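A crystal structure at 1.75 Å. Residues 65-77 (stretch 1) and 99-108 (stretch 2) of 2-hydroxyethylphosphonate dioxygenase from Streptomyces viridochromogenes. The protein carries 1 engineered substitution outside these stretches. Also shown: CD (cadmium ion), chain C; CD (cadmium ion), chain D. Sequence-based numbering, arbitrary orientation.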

# COMPACT_ATOMS: atom_id res chain seq x y z
N ALA A 65 15.72 7.95 14.04
CA ALA A 65 15.41 6.52 13.85
C ALA A 65 13.91 6.30 13.96
O ALA A 65 13.20 7.03 14.64
N ASP A 66 13.41 5.30 13.26
CA ASP A 66 12.00 5.01 13.30
C ASP A 66 11.65 4.38 14.65
O ASP A 66 12.42 3.59 15.18
N ALA A 67 10.47 4.74 15.16
CA ALA A 67 9.93 4.24 16.43
C ALA A 67 9.63 2.74 16.40
O ALA A 67 9.79 2.04 17.40
N HIS A 68 9.15 2.27 15.26
CA HIS A 68 9.17 0.84 15.02
C HIS A 68 10.62 0.47 14.85
O HIS A 68 11.31 1.03 13.99
N ARG A 69 11.07 -0.45 15.67
CA ARG A 69 12.26 -1.20 15.33
C ARG A 69 12.05 -2.67 15.76
O ARG A 69 11.62 -2.97 16.88
N ASN A 70 12.31 -3.55 14.82
CA ASN A 70 12.19 -5.00 15.02
C ASN A 70 10.79 -5.48 15.23
O ASN A 70 10.60 -6.60 15.70
N LEU A 71 9.79 -4.64 14.94
CA LEU A 71 8.42 -5.13 15.05
C LEU A 71 8.29 -6.28 14.12
O LEU A 71 8.80 -6.22 13.03
N THR A 72 7.52 -7.27 14.52
CA THR A 72 7.19 -8.40 13.67
C THR A 72 5.66 -8.52 13.58
O THR A 72 5.11 -8.59 12.49
N VAL A 73 5.00 -8.65 14.72
CA VAL A 73 3.56 -8.88 14.78
C VAL A 73 2.98 -7.98 15.85
O VAL A 73 3.57 -7.84 16.92
N VAL A 74 1.82 -7.37 15.53
CA VAL A 74 1.04 -6.57 16.50
C VAL A 74 -0.35 -7.19 16.46
O VAL A 74 -0.81 -7.59 15.37
N HIS A 75 -1.00 -7.34 17.61
CA HIS A 75 -2.35 -7.95 17.65
C HIS A 75 -3.28 -7.17 18.60
O HIS A 75 -2.81 -6.36 19.43
N LYS A 76 -4.58 -7.34 18.42
CA LYS A 76 -5.60 -6.55 19.10
C LYS A 76 -6.78 -7.43 19.33
O LYS A 76 -7.29 -8.05 18.39
N SER A 77 -7.26 -7.52 20.57
CA SER A 77 -8.24 -8.56 20.87
C SER A 77 -9.61 -8.03 20.43
O SER A 77 -9.74 -6.88 20.13
N TYR A 99 -14.53 1.37 14.28
CA TYR A 99 -13.64 0.57 15.07
C TYR A 99 -12.32 0.42 14.31
O TYR A 99 -12.31 0.37 13.07
N THR A 100 -11.22 0.38 15.07
CA THR A 100 -9.87 0.21 14.52
C THR A 100 -9.33 -1.19 14.79
O THR A 100 -9.45 -1.72 15.87
N LEU A 101 -8.83 -1.84 13.72
CA LEU A 101 -8.08 -3.08 13.86
C LEU A 101 -6.60 -2.86 14.18
O LEU A 101 -6.03 -1.73 14.19
N ALA A 102 -5.91 -3.98 14.44
CA ALA A 102 -4.51 -3.91 14.78
C ALA A 102 -3.62 -3.21 13.78
O ALA A 102 -3.68 -3.44 12.57
N ALA A 103 -2.71 -2.41 14.32
CA ALA A 103 -1.71 -1.73 13.53
C ALA A 103 -0.55 -1.28 14.39
O ALA A 103 -0.80 -0.95 15.59
N PRO A 104 0.69 -1.20 13.82
CA PRO A 104 1.75 -0.59 14.62
C PRO A 104 1.39 0.83 15.11
O PRO A 104 0.62 1.54 14.45
N GLU A 105 1.89 1.24 16.25
CA GLU A 105 1.48 2.52 16.79
C GLU A 105 1.86 3.61 15.81
O GLU A 105 2.92 3.56 15.19
N GLY A 106 0.96 4.55 15.58
CA GLY A 106 1.25 5.64 14.65
C GLY A 106 0.78 5.37 13.23
O GLY A 106 0.48 6.30 12.49
N ARG A 107 0.65 4.10 12.84
CA ARG A 107 0.36 3.77 11.44
C ARG A 107 -1.15 3.81 11.25
O ARG A 107 -1.90 3.98 12.21
N VAL A 108 -1.57 3.71 10.00
CA VAL A 108 -2.97 3.82 9.68
C VAL A 108 -3.61 2.49 10.02
O VAL A 108 -3.17 1.51 9.57

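The two stretches bury 412 Å² between them, in a contact that runs from a metal-bearing loop at one end to a lysine anchored on backbone and hydroxyl oxygens at the other. At the N-terminal end of stretch 1, A65 lies beyond reach, and D66 is the first residue to point toward stretch 2. Its side chain, with chi1 t, offers both carboxylate oxygens to a cadmium ion, OD1 and OD2 each lying 2.7 Å from CD of chain C. R107 NH2 from stretch 2, on a side chain with chi1 m and chi2 between wells at -94°, is modelled 2.4 Å from the same CD, an unusual neighbour for a metal because a guanidinium is normally cationic; D66 OD2 and R107 NH2 are 3.6 Å apart. D66 OD1 also accepts a weak hydrogen bond of 3.1 Å from the backbone N of H68, which helps tie the carboxylate to its own loop.

The CA-to-CB bond of H68 points toward stretch 2, but its imidazole leads away, and the residue is poorly ordered. R69 turns away and N70 is out of reach, so the next contact is made by L71. Its chi1 of -96° lies between wells, and its CD2 meets P104 CB at 3.8 Å in an apolar contact. P104 opens a type II turn closed by the 3.0 Å hydrogen bond from R107 N to P104 O; G106 within it has a positive phi, at which a CB would be jammed against the preceding carbonyl oxygen.

Strand residues 73-76 then alternate. V73 has no contact, whereas V74, chi1 t, points inward: its CG1 packs 3.7 Å from A103 O and 4.5 Å from A102 CB, while its CG2 lies 4.2 Å from P104 CA. H75 points away, with chi1 p, and its NE2 binds the cadmium of chain D at 2.5 Å; its backbone still lines the contact, CA lying 4.1 Å from A102 CB.

K76 points inward again and has the largest area covered by the opposing stretch. Its CB rests 3.8 Å from A102 CB, and an all-t side chain extends past L101, with CD 4.0 Å from L101 C. This extension delivers the ammonium to T100, where NZ donates a 3.0 Å hydrogen bond to the backbone O and a weak one, also 3.0 Å, to OG1 of T100, whose chi1 is p. A water completes the arrangement, accepting from K76 NZ at 2.9 Å and donating to L101 O at 2.7 Å. S77 leaves the contact and caps the helix that follows.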

# COMPACT_ATOMS: atom_id res chain seq x y z
CB ALA A 65 16.16 5.65 14.86
CB ASP A 66 11.62 4.08 12.15
CG ASP A 66 10.22 3.58 12.27
OD1 ASP A 66 9.39 4.28 12.89
OD2 ASP A 66 9.95 2.48 11.75
CB ALA A 67 8.68 5.03 16.80
CB HIS A 68 8.42 0.45 13.74
CG HIS A 68 8.90 -0.82 13.09
ND1 HIS A 68 8.81 -1.05 11.73
CD2 HIS A 68 9.50 -1.92 13.61
CE1 HIS A 68 9.32 -2.24 11.45
NE2 HIS A 68 9.75 -2.79 12.57
CB ARG A 69 13.50 -0.55 15.92
CG ARG A 69 14.81 -1.06 15.35
CD ARG A 69 15.96 -0.09 15.62
NE ARG A 69 17.19 -0.82 15.93
CZ ARG A 69 17.60 -1.17 17.16
NH1 ARG A 69 16.87 -0.87 18.23
NH2 ARG A 69 18.74 -1.83 17.31
CB ASN A 70 13.14 -5.49 16.13
CG ASN A 70 14.58 -5.21 15.77
OD1 ASN A 70 14.99 -5.52 14.67
ND2 ASN A 70 15.30 -4.52 16.64
CB LEU A 71 7.35 -4.07 14.67
CG LEU A 71 6.75 -3.28 15.83
CD1 LEU A 71 7.78 -2.85 16.86
CD2 LEU A 71 5.99 -2.11 15.23
CB THR A 72 7.76 -9.72 14.22
OG1 THR A 72 7.29 -9.90 15.57
CG2 THR A 72 9.24 -9.66 14.25
CB VAL A 73 3.18 -10.31 15.04
CG1 VAL A 73 1.65 -10.48 15.34
CG2 VAL A 73 3.56 -11.15 13.85
CB VAL A 74 0.94 -5.11 16.02
CG1 VAL A 74 -0.04 -4.35 16.88
CG2 VAL A 74 2.35 -4.50 16.06
CB HIS A 75 -2.26 -9.42 18.00
CG HIS A 75 -1.45 -9.67 19.22
ND1 HIS A 75 -1.93 -9.45 20.49
CD2 HIS A 75 -0.18 -10.13 19.36
CE1 HIS A 75 -0.99 -9.74 21.37
NE2 HIS A 75 0.09 -10.13 20.71
CB LYS A 76 -6.03 -5.34 18.24
CG LYS A 76 -6.95 -4.38 18.97
CD LYS A 76 -7.07 -3.10 18.17
CE LYS A 76 -7.90 -2.06 18.88
NZ LYS A 76 -7.73 -0.76 18.17
CB SER A 77 -8.26 -8.88 22.35
OG SER A 77 -8.78 -7.71 23.03
CB TYR A 99 -14.21 -0.78 15.32
CG TYR A 99 -15.66 -0.84 15.79
CD1 TYR A 99 -16.72 -0.69 14.91
CD2 TYR A 99 -15.98 -1.13 17.10
CE1 TYR A 99 -18.08 -0.74 15.35
CE2 TYR A 99 -17.32 -1.22 17.52
CZ TYR A 99 -18.37 -1.02 16.64
OH TYR A 99 -19.70 -1.10 17.08
CB THR A 100 -8.87 1.29 14.98
OG1 THR A 100 -8.92 1.39 16.38
CG2 THR A 100 -9.16 2.67 14.38
CB LEU A 101 -8.22 -3.89 12.56
CG LEU A 101 -9.67 -4.13 12.11
CD1 LEU A 101 -9.72 -5.02 10.88
CD2 LEU A 101 -10.52 -4.77 13.21
CB ALA A 102 -3.98 -5.29 15.03
CB ALA A 103 -2.35 -0.56 12.85
CB PRO A 104 2.95 -0.53 13.65
CG PRO A 104 2.67 -1.54 12.57
CD PRO A 104 1.16 -1.62 12.48
CB GLU A 105 2.10 2.74 18.20
CG GLU A 105 1.48 3.90 18.99
CD GLU A 105 1.00 3.51 20.38
OE1 GLU A 105 0.53 2.36 20.57
OE2 GLU A 105 1.08 4.36 21.30
CB ARG A 107 0.90 2.42 11.03
CG ARG A 107 2.34 2.13 11.38
CD ARG A 107 3.38 2.43 10.32
NE ARG A 107 4.70 2.02 10.86
CZ ARG A 107 5.29 2.55 11.96
NH1 ARG A 107 4.74 3.54 12.66
NH2 ARG A 107 6.46 2.09 12.38
CB VAL A 108 -3.19 4.21 8.25
CG1 VAL A 108 -4.70 4.17 7.90
CG2 VAL A 108 -2.59 5.61 8.01
CD CD C . 7.64 3.62 10.93
CD CD D . 1.94 -10.08 22.40
O HOH W 1 -5.40 -0.34 16.46